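Local atomic coordinates of hypoxanthine-guanine phosphoribosyltransferase (Thermus thermophilus, PDB entry 3ACD), a protein that probably transfers a phosphoribosyl group from 5-phospho-alpha-D-ribose 1-diphosphate to hypoxanthine or guanine, forming IMP or GMP in magnesium-dependent purine salvage. Residues A31-L45 with V56-I70. Sequence-based numbering, arbitrary orientation.
Sequences ARDYQGKTPHLICVL and VRAIPLPLTMDFIAI
His40 meets Thr64 through ND1, which is hydrogen-bonded to the Thr64 hydroxyl OG1 at 2.6 Å, close to the plane of the imidazole. With CG anti to the backbone N (chi1 179°), the ring lies across the neighbouring strand, where CE1 passes the carbonyl carbon of Met65 and NE2 comes within 3.6 Å of Asp66 CB. A water in the ring plane links NE2 to Asp66 OD2, donating to the carboxylate, so both ring nitrogens are engaged and the imidazole is fixed in rotation. A leucine in place of His40 would probably cost Thr64 OG1 its imidazole partner, leaving it to Arg96, and the bridging water one of its anchors.

On the same face, Ile42 CG2 packs against Ile68 CD1 at 3.5 Å; farther along, Val44 CG1 touches Ile70 CG2. On the other face, Cys43 CB lies 3.5 Å from Phe67 CD1, its sulfur oblique to the ring, while Leu41 CD2 lies 3.6 Å from Val56 CG1, the two side chains running alongside each other in opposite senses.

Strands 40-45 and 64-70 run parallel as the two ends of a right-handed beta-alpha-beta unit through helix 49-56, part of the type I phosphoribosyltransferase core. Backbone bonds lace them together from Thr64 N to Pro39 O through Leu45 N to Ile68 O. Before the strands, Leu61 CD1 tucks against Tyr34 CB at 3.6 Å, tying the end of helix 16-33 to the loop.

Farther out, Arg96 also binds Thr64 OG1, and the backbone amides of Arg90 and Leu91 hold Asp66 OD2. Phe49 of the second subunit meets Phe67 edge-to-face, whereas Ile70 abuts Thr110 of the nucleotide site.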
loop_
_atom_site.group_PDB
_atom_site.type_symbol
_atom_site.label_atom_id
_atom_site.label_comp_id
_atom_site.label_asym_id
_atom_site.label_seq_id
_atom_site.Cartn_x
_atom_site.Cartn_y
_atom_site.Cartn_z
ATOM N N ALA A 31 2.906 19.009 0.334
ATOM C CA ALA A 31 1.808 19.778 -0.243
ATOM C C ALA A 31 2.224 21.237 -0.432
ATOM O O ALA A 31 1.916 21.856 -1.450
ATOM C CB ALA A 31 0.582 19.689 0.658
ATOM N N ARG A 32 2.934 21.772 0.554
ATOM C CA ARG A 32 3.405 23.152 0.498
ATOM C C ARG A 32 4.487 23.318 -0.564
ATOM O O ARG A 32 4.428 24.237 -1.383
ATOM C CB ARG A 32 3.966 23.580 1.857
ATOM C CG ARG A 32 4.598 24.965 1.850
ATOM C CD ARG A 32 5.289 25.285 3.166
ATOM N NE ARG A 32 4.354 25.330 4.286
ATOM C CZ ARG A 32 4.694 25.665 5.528
ATOM N NH1 ARG A 32 5.950 25.986 5.809
ATOM N NH2 ARG A 32 3.779 25.678 6.488
ATOM N N ASP A 33 5.476 22.427 -0.545
ATOM C CA ASP A 33 6.577 22.484 -1.503
ATOM C C ASP A 33 6.122 22.288 -2.942
ATOM O O ASP A 33 6.704 22.857 -3.864
ATOM C CB ASP A 33 7.636 21.423 -1.177
ATOM C CG ASP A 33 8.380 21.705 0.114
ATOM O OD1 ASP A 33 8.181 22.792 0.698
ATOM O OD2 ASP A 33 9.175 20.839 0.540
ATOM N N TYR A 34 5.082 21.479 -3.132
ATOM C CA TYR A 34 4.581 21.191 -4.471
ATOM C C TYR A 34 3.306 21.923 -4.860
ATOM O O TYR A 34 2.572 21.475 -5.741
ATOM C CB TYR A 34 4.370 19.684 -4.629
ATOM C CG TYR A 34 5.663 18.911 -4.725
ATOM C CD1 TYR A 34 6.123 18.438 -5.952
ATOM C CD2 TYR A 34 6.446 18.684 -3.593
ATOM C CE1 TYR A 34 7.326 17.756 -6.052
ATOM C CE2 TYR A 34 7.653 18.006 -3.682
ATOM C CZ TYR A 34 8.087 17.543 -4.914
ATOM O OH TYR A 34 9.281 16.874 -5.011
ATOM N N GLN A 35 3.038 23.049 -4.211
ATOM C CA GLN A 35 1.845 23.817 -4.540
ATOM C C GLN A 35 1.889 24.167 -6.027
ATOM O O GLN A 35 2.938 24.546 -6.552
ATOM C CB GLN A 35 1.782 25.092 -3.695
ATOM C CG GLN A 35 2.999 25.995 -3.829
ATOM C CD GLN A 35 2.950 27.184 -2.887
ATOM O OE1 GLN A 35 2.030 28.002 -2.946
ATOM N NE2 GLN A 35 3.944 27.286 -2.009
ATOM N N GLY A 36 0.753 24.012 -6.701
ATOM C CA GLY A 36 0.675 24.322 -8.117
ATOM C C GLY A 36 1.265 23.252 -9.019
ATOM O O GLY A 36 1.294 23.410 -10.239
ATOM N N LYS A 37 1.733 22.160 -8.419
ATOM C CA LYS A 37 2.332 21.069 -9.178
ATOM C C LYS A 37 1.486 19.805 -9.052
ATOM O O LYS A 37 0.561 19.748 -8.248
ATOM C CB LYS A 37 3.746 20.792 -8.660
ATOM C CG LYS A 37 4.583 22.044 -8.455
ATOM C CD LYS A 37 4.867 22.754 -9.767
ATOM C CE LYS A 37 5.987 22.069 -10.525
ATOM N NZ LYS A 37 7.268 22.172 -9.774
ATOM N N THR A 38 1.804 18.802 -9.865
ATOM C CA THR A 38 1.093 17.526 -9.836
ATOM C C THR A 38 2.175 16.458 -9.762
ATOM O O THR A 38 2.613 15.919 -10.779
ATOM C CB THR A 38 0.243 17.316 -11.110
ATOM O OG1 THR A 38 1.101 17.175 -12.247
ATOM C CG2 THR A 38 -0.678 18.498 -11.329
ATOM N N PRO A 39 2.628 16.143 -8.544
ATOM C CA PRO A 39 3.674 15.138 -8.376
ATOM C C PRO A 39 3.260 13.721 -8.732
ATOM O O PRO A 39 2.074 13.391 -8.797
ATOM C CB PRO A 39 4.050 15.285 -6.905
ATOM C CG PRO A 39 2.752 15.633 -6.277
ATOM C CD PRO A 39 2.168 16.647 -7.237
ATOM N N HIS A 40 4.269 12.901 -8.978
ATOM C CA HIS A 40 4.089 11.499 -9.305
ATOM C C HIS A 40 4.873 10.748 -8.240
ATOM O O HIS A 40 6.102 10.793 -8.223
ATOM C CB HIS A 40 4.668 11.205 -10.690
ATOM C CG HIS A 40 4.539 9.774 -11.105
ATOM N ND1 HIS A 40 3.323 9.132 -11.197
ATOM C CD2 HIS A 40 5.475 8.862 -11.462
ATOM C CE1 HIS A 40 3.514 7.887 -11.593
ATOM N NE2 HIS A 40 4.811 7.698 -11.760
ATOM N N LEU A 41 4.164 10.075 -7.341
ATOM C CA LEU A 41 4.818 9.336 -6.269
ATOM C C LEU A 41 5.045 7.873 -6.628
ATOM O O LEU A 41 4.118 7.162 -7.009
ATOM C CB LEU A 41 3.999 9.427 -4.976
ATOM C CG LEU A 41 3.980 10.775 -4.249
ATOM C CD1 LEU A 41 3.327 11.831 -5.124
ATOM C CD2 LEU A 41 3.221 10.635 -2.940
ATOM N N ILE A 42 6.292 7.432 -6.509
ATOM C CA ILE A 42 6.638 6.053 -6.819
ATOM C C ILE A 42 6.960 5.291 -5.539
ATOM O O ILE A 42 7.961 5.562 -4.875
ATOM C CB ILE A 42 7.855 5.990 -7.757
ATOM C CG1 ILE A 42 7.540 6.749 -9.050
ATOM C CG2 ILE A 42 8.226 4.534 -8.035
ATOM C CD1 ILE A 42 8.682 6.768 -10.047
ATOM N N CYS A 43 6.095 4.342 -5.203
ATOM C CA CYS A 43 6.262 3.527 -4.012
ATOM C C CYS A 43 7.191 2.346 -4.269
ATOM O O CYS A 43 6.963 1.551 -5.183
ATOM C CB CYS A 43 4.902 3.009 -3.542
ATOM S SG CYS A 43 4.996 1.819 -2.176
ATOM N N VAL A 44 8.246 2.240 -3.468
ATOM C CA VAL A 44 9.181 1.134 -3.608
ATOM C C VAL A 44 8.664 -0.039 -2.778
ATOM O O VAL A 44 8.733 -0.030 -1.547
ATOM C CB VAL A 44 10.604 1.523 -3.131
ATOM C CG1 VAL A 44 11.539 0.322 -3.236
ATOM C CG2 VAL A 44 11.142 2.669 -3.982
ATOM N N LEU A 45 8.128 -1.044 -3.465
ATOM C CA LEU A 45 7.586 -2.237 -2.812
ATOM C C LEU A 45 8.717 -3.154 -2.348
ATOM O O LEU A 45 9.810 -3.115 -2.908
ATOM C CB LEU A 45 6.679 -2.994 -3.790
ATOM C CG LEU A 45 5.383 -2.291 -4.196
ATOM C CD1 LEU A 45 4.693 -3.074 -5.304
ATOM C CD2 LEU A 45 4.478 -2.167 -2.979
ATOM N N VAL A 56 0.207 9.624 1.169
ATOM C CA VAL A 56 -0.597 10.231 0.117
ATOM C C VAL A 56 -1.899 10.831 0.642
ATOM O O VAL A 56 -2.359 11.858 0.141
ATOM C CB VAL A 56 -0.897 9.234 -1.041
ATOM C CG1 VAL A 56 0.416 8.759 -1.658
ATOM C CG2 VAL A 56 -1.729 8.055 -0.547
ATOM N N ARG A 57 -2.476 10.212 1.666
ATOM C CA ARG A 57 -3.712 10.720 2.244
ATOM C C ARG A 57 -3.485 12.005 3.033
ATOM O O ARG A 57 -4.438 12.617 3.519
ATOM C CB ARG A 57 -4.357 9.659 3.137
ATOM C CG ARG A 57 -5.062 8.567 2.341
ATOM C CD ARG A 57 -5.695 7.528 3.244
ATOM N NE ARG A 57 -4.709 6.627 3.838
ATOM C CZ ARG A 57 -5.030 5.576 4.586
ATOM N NH1 ARG A 57 -6.309 5.309 4.825
ATOM N NH2 ARG A 57 -4.083 4.784 5.083
ATOM N N ALA A 58 -2.221 12.411 3.150
ATOM C CA ALA A 58 -1.871 13.642 3.859
ATOM C C ALA A 58 -1.315 14.674 2.878
ATOM O O ALA A 58 -0.714 15.669 3.281
ATOM C CB ALA A 58 -0.848 13.352 4.953
ATOM N N ILE A 59 -1.515 14.431 1.585
ATOM C CA ILE A 59 -1.050 15.350 0.552
ATOM C C ILE A 59 -2.239 15.802 -0.296
ATOM O O ILE A 59 -2.594 15.156 -1.285
ATOM C CB ILE A 59 -0.015 14.693 -0.383
ATOM C CG1 ILE A 59 1.199 14.221 0.421
ATOM C CG2 ILE A 59 0.432 15.695 -1.448
ATOM C CD1 ILE A 59 2.193 13.423 -0.400
ATOM N N PRO A 60 -2.877 16.916 0.090
ATOM C CA PRO A 60 -4.026 17.426 -0.661
ATOM C C PRO A 60 -3.624 18.166 -1.934
ATOM O O PRO A 60 -3.710 19.392 -2.013
ATOM C CB PRO A 60 -4.725 18.328 0.356
ATOM C CG PRO A 60 -3.585 18.871 1.143
ATOM C CD PRO A 60 -2.705 17.656 1.354
ATOM N N LEU A 61 -3.184 17.394 -2.925
ATOM C CA LEU A 61 -2.769 17.907 -4.228
ATOM C C LEU A 61 -3.144 16.869 -5.276
ATOM O O LEU A 61 -3.327 15.696 -4.952
ATOM C CB LEU A 61 -1.249 18.090 -4.288
ATOM C CG LEU A 61 -0.554 19.209 -3.518
ATOM C CD1 LEU A 61 0.957 19.051 -3.670
ATOM C CD2 LEU A 61 -1.007 20.557 -4.054
ATOM N N PRO A 62 -3.286 17.288 -6.544
ATOM C CA PRO A 62 -3.627 16.304 -7.574
ATOM C C PRO A 62 -2.316 15.572 -7.835
ATOM O O PRO A 62 -1.276 16.204 -8.025
ATOM C CB PRO A 62 -4.055 17.173 -8.749
ATOM C CG PRO A 62 -3.166 18.377 -8.602
ATOM C CD PRO A 62 -3.227 18.648 -7.111
ATOM N N LEU A 63 -2.346 14.247 -7.820
ATOM C CA LEU A 63 -1.121 13.494 -8.033
ATOM C C LEU A 63 -1.396 12.106 -8.575
ATOM O O LEU A 63 -2.516 11.603 -8.474
ATOM C CB LEU A 63 -0.346 13.398 -6.713
ATOM C CG LEU A 63 -1.074 12.806 -5.496
ATOM C CD1 LEU A 63 -1.083 11.283 -5.572
ATOM C CD2 LEU A 63 -0.364 13.250 -4.219
ATOM N N THR A 64 -0.366 11.501 -9.159
ATOM C CA THR A 64 -0.468 10.156 -9.706
ATOM C C THR A 64 0.508 9.271 -8.943
ATOM O O THR A 64 1.366 9.770 -8.207
ATOM C CB THR A 64 -0.129 10.122 -11.216
ATOM O OG1 THR A 64 1.179 10.663 -11.432
ATOM C CG2 THR A 64 -1.147 10.934 -12.004
ATOM N N MET A 65 0.383 7.961 -9.120
ATOM C CA MET A 65 1.242 7.027 -8.409
ATOM C C MET A 65 1.650 5.846 -9.271
ATOM O O MET A 65 1.025 5.548 -10.290
ATOM C CB MET A 65 0.511 6.459 -7.182
ATOM C CG MET A 65 -0.160 7.475 -6.262
ATOM S SD MET A 65 -1.118 6.600 -4.978
ATOM C CE MET A 65 -2.081 7.961 -4.268
ATOM N N ASP A 66 2.704 5.170 -8.834
ATOM C CA ASP A 66 3.174 3.970 -9.495
ATOM C C ASP A 66 3.891 3.148 -8.428
ATOM O O ASP A 66 4.207 3.656 -7.345
ATOM C CB ASP A 66 4.119 4.292 -10.659
ATOM C CG ASP A 66 4.059 3.242 -11.754
ATOM O OD1 ASP A 66 3.478 2.163 -11.503
ATOM O OD2 ASP A 66 4.587 3.485 -12.859
ATOM N N PHE A 67 4.127 1.879 -8.732
ATOM C CA PHE A 67 4.787 0.974 -7.803
ATOM C C PHE A 67 5.907 0.234 -8.517
ATOM O O PHE A 67 5.756 -0.171 -9.671
ATOM C CB PHE A 67 3.771 -0.030 -7.253
ATOM C CG PHE A 67 2.689 0.599 -6.425
ATOM C CD1 PHE A 67 2.793 0.643 -5.039
ATOM C CD2 PHE A 67 1.586 1.189 -7.033
ATOM C CE1 PHE A 67 1.816 1.267 -4.267
ATOM C CE2 PHE A 67 0.601 1.817 -6.270
ATOM C CZ PHE A 67 0.718 1.857 -4.886
ATOM N N ILE A 68 7.032 0.070 -7.832
ATOM C CA ILE A 68 8.172 -0.634 -8.403
ATOM C C ILE A 68 8.807 -1.535 -7.351
ATOM O O ILE A 68 8.735 -1.253 -6.158
ATOM C CB ILE A 68 9.243 0.350 -8.907
ATOM C CG1 ILE A 68 9.728 1.222 -7.747
ATOM C CG2 ILE A 68 8.680 1.200 -10.029
ATOM C CD1 ILE A 68 10.825 2.186 -8.118
ATOM N N ALA A 69 9.421 -2.621 -7.798
ATOM C CA ALA A 69 10.087 -3.546 -6.891
ATOM C C ALA A 69 11.566 -3.562 -7.249
ATOM O O ALA A 69 11.926 -3.728 -8.413
ATOM C CB ALA A 69 9.492 -4.940 -7.024
ATOM N N ILE A 70 12.418 -3.379 -6.246
ATOM C CA ILE A 70 13.860 -3.360 -6.455
ATOM C C ILE A 70 14.554 -4.211 -5.391
ATOM O O ILE A 70 13.985 -4.476 -4.331
ATOM C CB ILE A 70 14.399 -1.911 -6.385
ATOM C CG1 ILE A 70 15.897 -1.884 -6.690
ATOM C CG2 ILE A 70 14.118 -1.320 -5.014
ATOM C CD1 ILE A 70 16.238 -2.282 -8.107
HETATM O O HOH W 1 6.007 5.624 -13.160
#